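Local coordinates for luciferase-like monooxygenase (Streptomyces bottropensis, PDB 4US5), which probably acts as a flavin-dependent monooxygenase of the bacterial luciferase family, incorporating oxygen into a substrate on a TIM-barrel scaffold, at residues 88-91 with 92-96; 99-102 with 103-106; 136-139 with 140-143. All coordinates share one frame; numbering follows the deposited sequence.

Contact 1: 88-91 with 92-96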
# COMPACT_ATOMS: atom_id res chain seq x y z
N LEU B 88 -5.56 11.29 -7.81
CA LEU B 88 -6.43 11.13 -6.67
C LEU B 88 -6.10 9.84 -5.91
O LEU B 88 -6.07 9.83 -4.70
CB LEU B 88 -7.88 11.10 -7.10
CG LEU B 88 -8.88 10.80 -5.99
CD1 LEU B 88 -8.77 11.78 -4.83
CD2 LEU B 88 -10.27 10.79 -6.56
N LYS B 89 -5.90 8.78 -6.65
CA LYS B 89 -5.50 7.51 -6.03
C LYS B 89 -4.23 7.67 -5.24
O LYS B 89 -4.14 7.24 -4.09
CB LYS B 89 -5.34 6.43 -7.09
CG LYS B 89 -4.77 5.10 -6.56
CD LYS B 89 -5.57 4.53 -5.41
CE LYS B 89 -5.03 3.15 -5.03
NZ LYS B 89 -5.80 2.53 -3.91
N VAL B 90 -3.22 8.27 -5.83
CA VAL B 90 -1.98 8.50 -5.10
C VAL B 90 -2.21 9.33 -3.82
O VAL B 90 -1.64 9.03 -2.76
CB VAL B 90 -0.92 9.13 -6.01
CG1 VAL B 90 0.36 9.48 -5.24
CG2 VAL B 90 -0.57 8.18 -7.14
N ALA B 91 -2.99 10.40 -3.94
CA ALA B 91 -3.32 11.24 -2.80
C ALA B 91 -3.99 10.44 -1.69
O ALA B 91 -3.63 10.57 -0.53
CB ALA B 91 -4.21 12.40 -3.25
N GLU B 92 -4.95 9.61 -2.05
CA GLU B 92 -5.64 8.76 -1.08
C GLU B 92 -4.68 7.79 -0.37
O GLU B 92 -4.72 7.62 0.83
CB GLU B 92 -6.71 7.93 -1.74
CG GLU B 92 -7.92 8.70 -2.18
CD GLU B 92 -8.94 7.82 -2.86
OE1 GLU B 92 -8.53 6.79 -3.48
OE2 GLU B 92 -10.16 8.21 -2.86
N VAL B 93 -3.83 7.15 -1.16
CA VAL B 93 -2.85 6.20 -0.59
C VAL B 93 -1.98 6.91 0.44
O VAL B 93 -1.77 6.41 1.55
CB VAL B 93 -2.00 5.59 -1.74
CG1 VAL B 93 -0.76 4.87 -1.22
CG2 VAL B 93 -2.86 4.60 -2.56
N PHE B 94 -1.46 8.07 0.09
CA PHE B 94 -0.53 8.74 0.95
C PHE B 94 -1.21 9.46 2.10
O PHE B 94 -0.61 9.62 3.14
CB PHE B 94 0.48 9.57 0.16
CG PHE B 94 1.57 8.71 -0.47
CD1 PHE B 94 1.29 7.91 -1.56
CD2 PHE B 94 2.79 8.59 0.13
CE1 PHE B 94 2.26 7.08 -2.09
CE2 PHE B 94 3.77 7.75 -0.38
CZ PHE B 94 3.50 6.97 -1.48
N ARG B 95 -2.47 9.87 1.91
CA ARG B 95 -3.27 10.33 3.04
C ARG B 95 -3.52 9.20 4.06
O ARG B 95 -3.56 9.46 5.26
CB ARG B 95 -4.61 10.94 2.57
CG ARG B 95 -4.48 12.31 1.88
CD ARG B 95 -5.63 13.24 2.24
NE ARG B 95 -5.38 13.60 3.60
CZ ARG B 95 -4.62 14.62 3.99
NH1 ARG B 95 -4.14 15.50 3.12
NH2 ARG B 95 -4.38 14.77 5.26
N THR B 96 -3.74 7.99 3.57
CA THR B 96 -3.93 6.84 4.45
C THR B 96 -2.63 6.59 5.25
O THR B 96 -2.66 6.44 6.47
CB THR B 96 -4.36 5.57 3.64
OG1 THR B 96 -5.53 5.88 2.84
CG2 THR B 96 -4.65 4.42 4.56
O HOH W 1 -7.15 4.56 -2.52
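The ring of Phe94 meets the preceding turn of its helix at an edge: the carbonyl oxygen Val90 O lies in the ring plane, 3.4 Å from Phe94 CD1. Phe94 CD1 also touches Val90 CG1 at 4.1 Å, the two side chains running side by side and pointing the same way; Phe94 packs on Val80 and Ile105 of the barrel strands. Val90 O also accepts the backbone N-H of Phe94. This is the regular i to i+4 bonding of helix 87-100, the crossover helix of a beta-alpha-beta unit in the TIM barrel, and another side of it belongs to the dimer interface. There Lys89, bent at chi2 (54°), lays its chain over Val93, with Lys89 CE 3.6 Å from Val93 CG2. Lys89 NZ forms a salt bridge with Glu60 of the second subunit, and a water 2.8 Å from Lys89 NZ links it to Glu92 OE1. Glu92 OE2 is bonded to His49 of the second subunit, and Glu92 CG sits 4.2 Å from Leu88 CD1. Two donors of Thr96 grip Glu92 O from opposite faces of its plane: the backbone N at 2.9 Å and the hydroxyl OG1 at 2.8 Å.

Contact 2: 99-102 with 103-106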
# COMPACT_ATOMS: atom_id res chain seq x y z
N ALA B 99 -2.36 9.20 7.86
CA ALA B 99 -3.30 8.98 8.96
C ALA B 99 -2.81 7.90 9.92
O ALA B 99 -3.04 7.98 11.13
CB ALA B 99 -4.68 8.64 8.41
N LEU B 100 -2.02 6.93 9.40
CA LEU B 100 -1.36 5.93 10.23
C LEU B 100 -0.10 6.47 10.91
O LEU B 100 0.22 6.06 12.03
CB LEU B 100 -0.98 4.73 9.37
CG LEU B 100 -2.09 3.77 8.99
CD1 LEU B 100 -1.56 2.75 8.00
CD2 LEU B 100 -2.60 3.06 10.23
N TYR B 101 0.63 7.38 10.23
CA TYR B 101 1.98 7.76 10.63
C TYR B 101 2.11 9.29 10.54
O TYR B 101 2.74 9.84 9.63
CB TYR B 101 3.00 7.06 9.70
CG TYR B 101 2.82 5.54 9.62
CD1 TYR B 101 2.97 4.73 10.73
CD2 TYR B 101 2.40 4.94 8.42
CE1 TYR B 101 2.80 3.36 10.66
CE2 TYR B 101 2.21 3.58 8.33
CZ TYR B 101 2.40 2.79 9.45
OH TYR B 101 2.17 1.46 9.37
N PRO B 102 1.40 10.00 11.43
CA PRO B 102 1.23 11.41 11.28
C PRO B 102 2.54 12.17 11.14
O PRO B 102 3.43 12.06 11.96
CB PRO B 102 0.44 11.82 12.56
CG PRO B 102 0.48 10.64 13.46
CD PRO B 102 0.62 9.46 12.56
N ASP B 103 2.58 12.96 10.09
CA ASP B 103 3.68 13.87 9.77
C ASP B 103 5.03 13.16 9.61
O ASP B 103 6.09 13.80 9.75
CB ASP B 103 3.79 15.00 10.83
CG ASP B 103 4.48 16.25 10.28
OD1 ASP B 103 4.29 16.59 9.09
OD2 ASP B 103 5.27 16.85 11.02
N ARG B 104 5.01 11.87 9.26
CA ARG B 104 6.25 11.14 9.00
C ARG B 104 6.47 10.77 7.52
O ARG B 104 7.53 10.18 7.19
CB ARG B 104 6.30 9.89 9.82
CG ARG B 104 6.44 10.15 11.33
CD ARG B 104 6.56 8.84 12.07
NE ARG B 104 7.76 8.14 11.70
CZ ARG B 104 7.89 6.82 11.67
NH1 ARG B 104 6.86 6.01 11.95
NH2 ARG B 104 9.03 6.28 11.30
N ILE B 105 5.50 11.05 6.66
CA ILE B 105 5.47 10.43 5.32
C ILE B 105 5.92 11.42 4.24
O ILE B 105 5.43 12.56 4.17
CB ILE B 105 4.06 9.88 4.98
CG1 ILE B 105 3.62 8.84 5.99
CG2 ILE B 105 4.02 9.33 3.56
CD1 ILE B 105 4.53 7.62 6.16
N ASP B 106 6.84 10.97 3.40
CA ASP B 106 7.25 11.68 2.21
C ASP B 106 6.59 11.05 0.98
O ASP B 106 6.64 9.84 0.79
CB ASP B 106 8.78 11.57 2.02
CG ASP B 106 9.55 12.31 3.05
OD1 ASP B 106 8.99 13.24 3.71
OD2 ASP B 106 10.77 12.01 3.20
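Tyr101 O accepts the backbone N-H of Arg104 at 3.1 Å, closing a type II beta turn over Pro102 and Asp103. The bond is moderately bent, 154° at the hydrogen, and the donor is tilted from the carbonyl plane. Asp103 occupies the third position of the turn with a positive phi of 60°. Helix 87-100 ends just before Tyr101, and the turn redirects the chain into strand 105-110, completing the alpha-to-beta half of a beta-alpha-beta crossover. From the start of the strand, Ile105 CD1 reaches back to Tyr101 CB at 3.9 Å and to Tyr101 CD2 at 4.1 Å, the two side chains crossing at a slant; Ile105 also belongs, with His98, to a sodium site. Leu100 CB lies 3.5 Å above the Tyr101 ring plane on one face, toward the rim. Tyr101 OH bonds to Arg65 of the second subunit. The Arg104 chain turns at chi3, and its guanidinium passes 4.3 Å from Tyr101 CD1 at NH1 before bonding to the carbonyl oxygens of Ala67 and Ile73 and to Thr70 OG1. Arginine N-H groups thus satisfy carbonyl and hydroxyl oxygens of residues 67-73, while the Tyr101-Ile105 pair packs the helix end against the start of the strand.

Contact 3: 136-139 with 140-143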
# COMPACT_ATOMS: atom_id res chain seq x y z
N ASP B 136 3.01 16.46 -19.06
CA ASP B 136 1.93 15.71 -18.41
C ASP B 136 2.25 15.46 -16.91
O ASP B 136 1.36 15.53 -16.04
CB ASP B 136 1.70 14.39 -19.10
CG ASP B 136 0.52 13.63 -18.52
OD1 ASP B 136 -0.57 14.23 -18.44
OD2 ASP B 136 0.70 12.46 -18.11
N LEU B 137 3.49 15.10 -16.61
CA LEU B 137 3.86 14.81 -15.22
C LEU B 137 3.64 16.04 -14.37
O LEU B 137 3.06 15.94 -13.28
CB LEU B 137 5.29 14.32 -15.12
CG LEU B 137 5.80 14.04 -13.70
CD1 LEU B 137 4.89 13.04 -12.99
CD2 LEU B 137 7.23 13.50 -13.74
N TRP B 138 4.06 17.21 -14.87
CA TRP B 138 3.95 18.43 -14.07
C TRP B 138 2.50 18.83 -13.85
O TRP B 138 2.14 19.31 -12.76
CB TRP B 138 4.73 19.60 -14.67
CG TRP B 138 6.10 19.26 -15.19
CD1 TRP B 138 6.65 19.69 -16.37
CD2 TRP B 138 7.09 18.40 -14.58
NE1 TRP B 138 7.91 19.17 -16.52
CE2 TRP B 138 8.20 18.37 -15.44
CE3 TRP B 138 7.13 17.67 -13.38
CZ2 TRP B 138 9.36 17.63 -15.15
CZ3 TRP B 138 8.28 16.93 -13.10
CH2 TRP B 138 9.39 16.91 -13.99
N ARG B 139 1.65 18.54 -14.82
CA ARG B 139 0.21 18.69 -14.66
C ARG B 139 -0.37 17.74 -13.59
O ARG B 139 -1.20 18.15 -12.77
CB ARG B 139 -0.50 18.41 -15.97
CG ARG B 139 -1.98 18.78 -15.99
CD ARG B 139 -2.72 18.22 -17.19
NE ARG B 139 -2.26 18.79 -18.47
CZ ARG B 139 -2.78 19.88 -19.06
NH1 ARG B 139 -3.78 20.56 -18.50
NH2 ARG B 139 -2.30 20.31 -20.22
N ARG B 140 0.03 16.49 -13.64
CA ARG B 140 -0.40 15.50 -12.62
C ARG B 140 0.05 15.90 -11.24
O ARG B 140 -0.67 15.77 -10.26
CB ARG B 140 0.17 14.13 -12.95
CG ARG B 140 -0.53 13.40 -14.04
CD ARG B 140 0.28 12.19 -14.50
NE ARG B 140 -0.41 11.59 -15.61
CZ ARG B 140 -1.39 10.72 -15.51
NH1 ARG B 140 -1.75 10.23 -14.35
NH2 ARG B 140 -2.00 10.31 -16.61
N LEU B 141 1.24 16.45 -11.18
CA LEU B 141 1.81 16.89 -9.94
C LEU B 141 1.01 18.06 -9.33
O LEU B 141 0.80 18.12 -8.12
CB LEU B 141 3.28 17.26 -10.19
CG LEU B 141 4.25 17.47 -9.06
CD1 LEU B 141 4.21 16.37 -8.03
CD2 LEU B 141 5.66 17.58 -9.66
N GLU B 142 0.54 18.96 -10.18
CA GLU B 142 -0.37 20.03 -9.74
C GLU B 142 -1.70 19.47 -9.27
O GLU B 142 -2.26 19.92 -8.28
CB GLU B 142 -0.71 21.02 -10.90
CG GLU B 142 -0.70 22.48 -10.43
CD GLU B 142 0.69 23.04 -10.41
OE1 GLU B 142 1.12 23.60 -11.45
OE2 GLU B 142 1.33 22.93 -9.33
N GLN B 143 -2.23 18.52 -10.02
CA GLN B 143 -3.47 17.86 -9.62
C GLN B 143 -3.32 17.18 -8.26
O GLN B 143 -4.20 17.24 -7.41
CB GLN B 143 -3.85 16.79 -10.61
CG GLN B 143 -4.45 17.22 -11.92
CD GLN B 143 -4.94 16.00 -12.68
OE1 GLN B 143 -4.15 15.30 -13.31
NE2 GLN B 143 -6.23 15.68 -12.54
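Asp136 and Arg140, one helical turn apart, form a salt bridge in which Arg140 NE donates to Asp136 OD2 at 2.9 Å. The bond is almost straight, 170° at the hydrogen. The acceptor lies in the guanidinium plane, at its edge, but NE meets OD2 on the syn side and out of the carboxylate plane, and the two flat groups stand 79° apart. Asp136 directs its carboxylate along the helix with CG anti to the backbone N (chi1 -176°), and the Arg140 chain runs extended from CG to NE to meet it. Only NE is used in this pairing: Arg140 NH1 makes a second salt bridge, to Asp125 of the second subunit, and NH2, although hydrogen-bonded, comes close to the like charge of Arg124. The same two residues are also joined through the backbone, Arg140 N donating to Asp136 O at 2.9 Å, and this i to i+4 pattern continues from Leu141 to Gln143 along helix 134-147. Replacing Arg140 by alanine would probably leave the carboxylates of Asp136 and of Asp125 of the second subunit without their shared partner.

Farther round the helix the contact is apolar. Leu141 CD2 lies 4.0 Å from Trp138 CE3, at the edge of the indole and near its plane, whereas Leu137 CB sits 4.2 Å above one face of that ring. Trp138 and Leu141 both pack on helix 175-184, and Leu137 and Leu141 reach Ile109 of strand 105-110, which seats this helix against the barrel wall, on the crossover between the parallel neighbouring strands 105-110 and 167-172 of the TIM barrel. With acids of both subunits paired to one guanidinium, Arg140 would probably keep its positive charge, and the adjacent Arg124 would be partly offset by those carboxylates.

In the fold
The three contacts follow one another along the chain in the TIM barrel. Contacts 1 and 2 share helix 87-100: contact 1 occupies its early and middle turns, and contact 2 its C-terminal end and the turn into strand 105-110. Their centres are 12 Å apart, and they touch where Phe94 CD2 meets Ile105 CG2 at 3.7 Å. Contact 3 lies on helix 134-147, with its centre about 15 Å from that of contact 1 and about 23 Å from that of contact 2, and touches neither. Strand 105-110 nevertheless relates all three, since both helices pack against it. Each contact also reaches the second subunit, so this part of the barrel wall contributes to the dimer interface.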